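Local coordinates for protein putative integrase (Listeria innocua, PDB 5U96) that probably binds DNA and exchanges strands as a serine integrase, whose directionality is mediated by interactions of its coiled-coil domain, at residues E10-K14 with I38-I42. Sequence-based numbering, arbitrary orientation.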
ATOM      1  N   GLU A  10      -3.668  -4.588 -12.809  1.00 34.99           N
ATOM      2  CA  GLU A  10      -2.769  -5.097 -11.781  1.00 35.44           C
ATOM      3  C   GLU A  10      -1.340  -4.625 -12.027  1.00 34.48           C
ATOM      4  O   GLU A  10      -0.600  -4.340 -11.086  1.00 32.93           O
ATOM      5  CB  GLU A  10      -2.820  -6.626 -11.731  1.00 35.11           C
ATOM      6  CG  GLU A  10      -4.057  -7.185 -11.040  1.00 35.22           C
ATOM      7  CD  GLU A  10      -4.106  -6.854  -9.558  1.00 34.61           C
ATOM      8  OE1 GLU A  10      -3.032  -6.642  -8.956  1.00 33.62           O
ATOM      9  OE2 GLU A  10      -5.220  -6.801  -8.996  1.00 35.01           O
ATOM     10  N   HIS A  11      -0.958  -4.540 -13.298  1.00 34.64           N
ATOM     11  CA  HIS A  11       0.358  -4.033 -13.663  1.00 34.59           C
ATOM     12  C   HIS A  11       0.451  -2.546 -13.351  1.00 34.48           C
ATOM     13  O   HIS A  11       1.499  -2.055 -12.934  1.00 33.12           O
ATOM     14  CB  HIS A  11       0.643  -4.286 -15.144  1.00 35.07           C
ATOM     15  CG  HIS A  11       0.824  -5.732 -15.482  1.00 34.92           C
ATOM     16  ND1 HIS A  11       0.386  -6.281 -16.667  1.00 35.63           N
ATOM     17  CD2 HIS A  11       1.400  -6.743 -14.789  1.00 34.64           C
ATOM     18  CE1 HIS A  11       0.681  -7.568 -16.691  1.00 35.54           C
ATOM     19  NE2 HIS A  11       1.297  -7.874 -15.563  1.00 35.29           N
ATOM     20  N   ALA A  12      -0.653  -1.833 -13.555  1.00 34.93           N
ATOM     21  CA  ALA A  12      -0.730  -0.436 -13.159  1.00 34.02           C
ATOM     22  C   ALA A  12      -0.692  -0.353 -11.639  1.00 33.55           C
ATOM     23  O   ALA A  12      -0.063   0.537 -11.074  1.00 33.31           O
ATOM     24  CB  ALA A  12      -1.989   0.213 -13.705  1.00 34.64           C
ATOM     25  N   LYS A  13      -1.362  -1.294 -10.980  1.00 33.49           N
ATOM     26  CA  LYS A  13      -1.316  -1.380  -9.526  1.00 33.03           C
ATOM     27  C   LYS A  13       0.085  -1.768  -9.064  1.00 33.92           C
ATOM     28  O   LYS A  13       0.508  -1.401  -7.968  1.00 33.49           O
ATOM     29  CB  LYS A  13      -2.345  -2.388  -9.005  1.00 33.41           C
ATOM     30  CG  LYS A  13      -3.784  -1.881  -9.028  1.00 33.27           C
ATOM     31  CD  LYS A  13      -4.781  -2.931  -8.538  1.00 33.42           C
ATOM     32  CE  LYS A  13      -4.485  -3.391  -7.116  1.00 33.61           C
ATOM     33  NZ  LYS A  13      -5.566  -4.258  -6.568  1.00 34.47           N
ATOM     34  N   LYS A  14       0.802  -2.508  -9.906  1.00 34.23           N
ATOM     35  CA  LYS A  14       2.164  -2.921  -9.588  1.00 34.18           C
ATOM     36  C   LYS A  14       3.150  -1.785  -9.836  1.00 33.69           C
ATOM     37  O   LYS A  14       4.064  -1.567  -9.041  1.00 33.87           O
ATOM     38  CB  LYS A  14       2.569  -4.148 -10.408  1.00 34.48           C
ATOM     39  CG  LYS A  14       3.769  -4.893  -9.839  1.00 35.28           C
ATOM     40  CD  LYS A  14       4.247  -6.004 -10.764  1.00 36.45           C
ATOM     41  CE  LYS A  14       5.418  -6.763 -10.156  1.00 37.39           C
ATOM     42  NZ  LYS A  14       5.138  -8.217 -10.008  1.00 38.23           N
ATOM     43  N   ILE A  38      -0.430  -8.394  -4.738  1.00 37.18           N
ATOM     44  CA  ILE A  38      -0.493  -7.948  -6.124  1.00 37.21           C
ATOM     45  C   ILE A  38       0.116  -8.984  -7.070  1.00 37.39           C
ATOM     46  O   ILE A  38      -0.462  -9.287  -8.112  1.00 37.51           O
ATOM     47  CB  ILE A  38       0.221  -6.591  -6.311  1.00 36.75           C
ATOM     48  CG1 ILE A  38      -0.646  -5.463  -5.740  1.00 35.93           C
ATOM     49  CG2 ILE A  38       0.514  -6.341  -7.785  1.00 35.70           C
ATOM     50  CD1 ILE A  38       0.010  -4.097  -5.767  1.00 34.88           C
ATOM     51  N   ASP A  39       1.280  -9.520  -6.712  1.00 37.63           N
ATOM     52  CA  ASP A  39       1.921 -10.557  -7.519  1.00 37.91           C
ATOM     53  C   ASP A  39       1.041 -11.799  -7.616  1.00 37.80           C
ATOM     54  O   ASP A  39       0.931 -12.411  -8.678  1.00 38.19           O
ATOM     55  CB  ASP A  39       3.286 -10.938  -6.937  1.00 37.69           C
ATOM     56  CG  ASP A  39       4.336  -9.864  -7.149  1.00 37.64           C
ATOM     57  OD1 ASP A  39       4.141  -8.997  -8.025  1.00 37.87           O
ATOM     58  OD2 ASP A  39       5.366  -9.894  -6.444  1.00 37.78           O
ATOM     59  N   ALA A  40       0.418 -12.166  -6.500  1.00 38.01           N
ATOM     60  CA  ALA A  40      -0.432 -13.350  -6.445  1.00 38.33           C
ATOM     61  C   ALA A  40      -1.646 -13.215  -7.357  1.00 38.61           C
ATOM     62  O   ALA A  40      -2.027 -14.167  -8.036  1.00 38.65           O
ATOM     63  CB  ALA A  40      -0.878 -13.607  -5.018  1.00 38.93           C
ATOM     64  N   GLN A  41      -2.254 -12.033  -7.367  1.00 38.23           N
ATOM     65  CA  GLN A  41      -3.438 -11.798  -8.185  1.00 38.46           C
ATOM     66  C   GLN A  41      -3.098 -11.892  -9.669  1.00 37.88           C
ATOM     67  O   GLN A  41      -3.923 -12.316 -10.477  1.00 38.13           O
ATOM     68  CB  GLN A  41      -4.052 -10.432  -7.866  1.00 37.89           C
ATOM     69  CG  GLN A  41      -5.356 -10.152  -8.598  1.00 38.02           C
ATOM     70  CD  GLN A  41      -6.353 -11.287  -8.471  1.00 37.80           C
ATOM     71  OE1 GLN A  41      -6.560 -12.052  -9.411  1.00 37.99           O
ATOM     72  NE2 GLN A  41      -6.971 -11.407  -7.304  1.00 38.76           N
ATOM     73  N   ILE A  42      -1.880 -11.495 -10.021  1.00 37.41           N
ATOM     74  CA  ILE A  42      -1.389 -11.658 -11.383  1.00 37.74           C
ATOM     75  C   ILE A  42      -1.249 -13.140 -11.710  1.00 38.13           C
ATOM     76  O   ILE A  42      -1.441 -13.558 -12.852  1.00 37.82           O
ATOM     77  CB  ILE A  42      -0.027 -10.962 -11.589  1.00 37.51           C
ATOM     78  CG1 ILE A  42      -0.171  -9.447 -11.412  1.00 36.32           C
ATOM     79  CG2 ILE A  42       0.536 -11.290 -12.969  1.00 38.20           C
ATOM     80  CD1 ILE A  42       1.150  -8.702 -11.382  1.00 36.37           C
TER
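Glu10 and Lys14 face Ile42 and Ile38 across an antiparallel helical hairpin, the coiled-coil domain of the integrase. The axes of 10-14 and 38-42, on helices 7-23 and 28-50, run at 160° to one another and approach to 9.9 Å, while the CA atoms of Glu10 and Ile42, like those of Lys14 and Ile38, lie 6.7 Å apart.

Glu10 packs through its whole length. Its CB meets CG1 of Ile42; the chain then bends at chi2 (-66°), which turns the carboxylate along the partner helix, where the aliphatic CG of Gln41 meets it, 3.4 Å from OE2. OE1, 3.7 Å from CG2 of Ile38, is buried by the contact and has no polar partner in the model, whereas OE2 forms a long salt bridge, 3.5 Å, with NZ of Lys13 in the same segment. Burial of OE1 without a polar partner would tend to raise the pKa of Glu10, while the Lys13 ammonium would tend to lower it.

His11 adds a marginal contact, its CD2 lying 3.9 Å from CD1 of Ile42. At Lys13 the backbone contributes: CD1 of Ile38 reaches to 3.5 Å from the carbonyl O. Ile22 of the second subunit packs on both Lys13 and Ile38, placing this flank of the hairpin at the dimer contact.

Lys14, with CG anti to the backbone N (chi1 -162°), is extended as far as CE, its CB against CG2 of Ile38 and its CD near CD1 of Ile42. The chain then bends at its last torsion, and its ammonium crosses to Asp39 in a salt bridge whose modelled length, 2.4 Å from NZ to OD1, is doubtful.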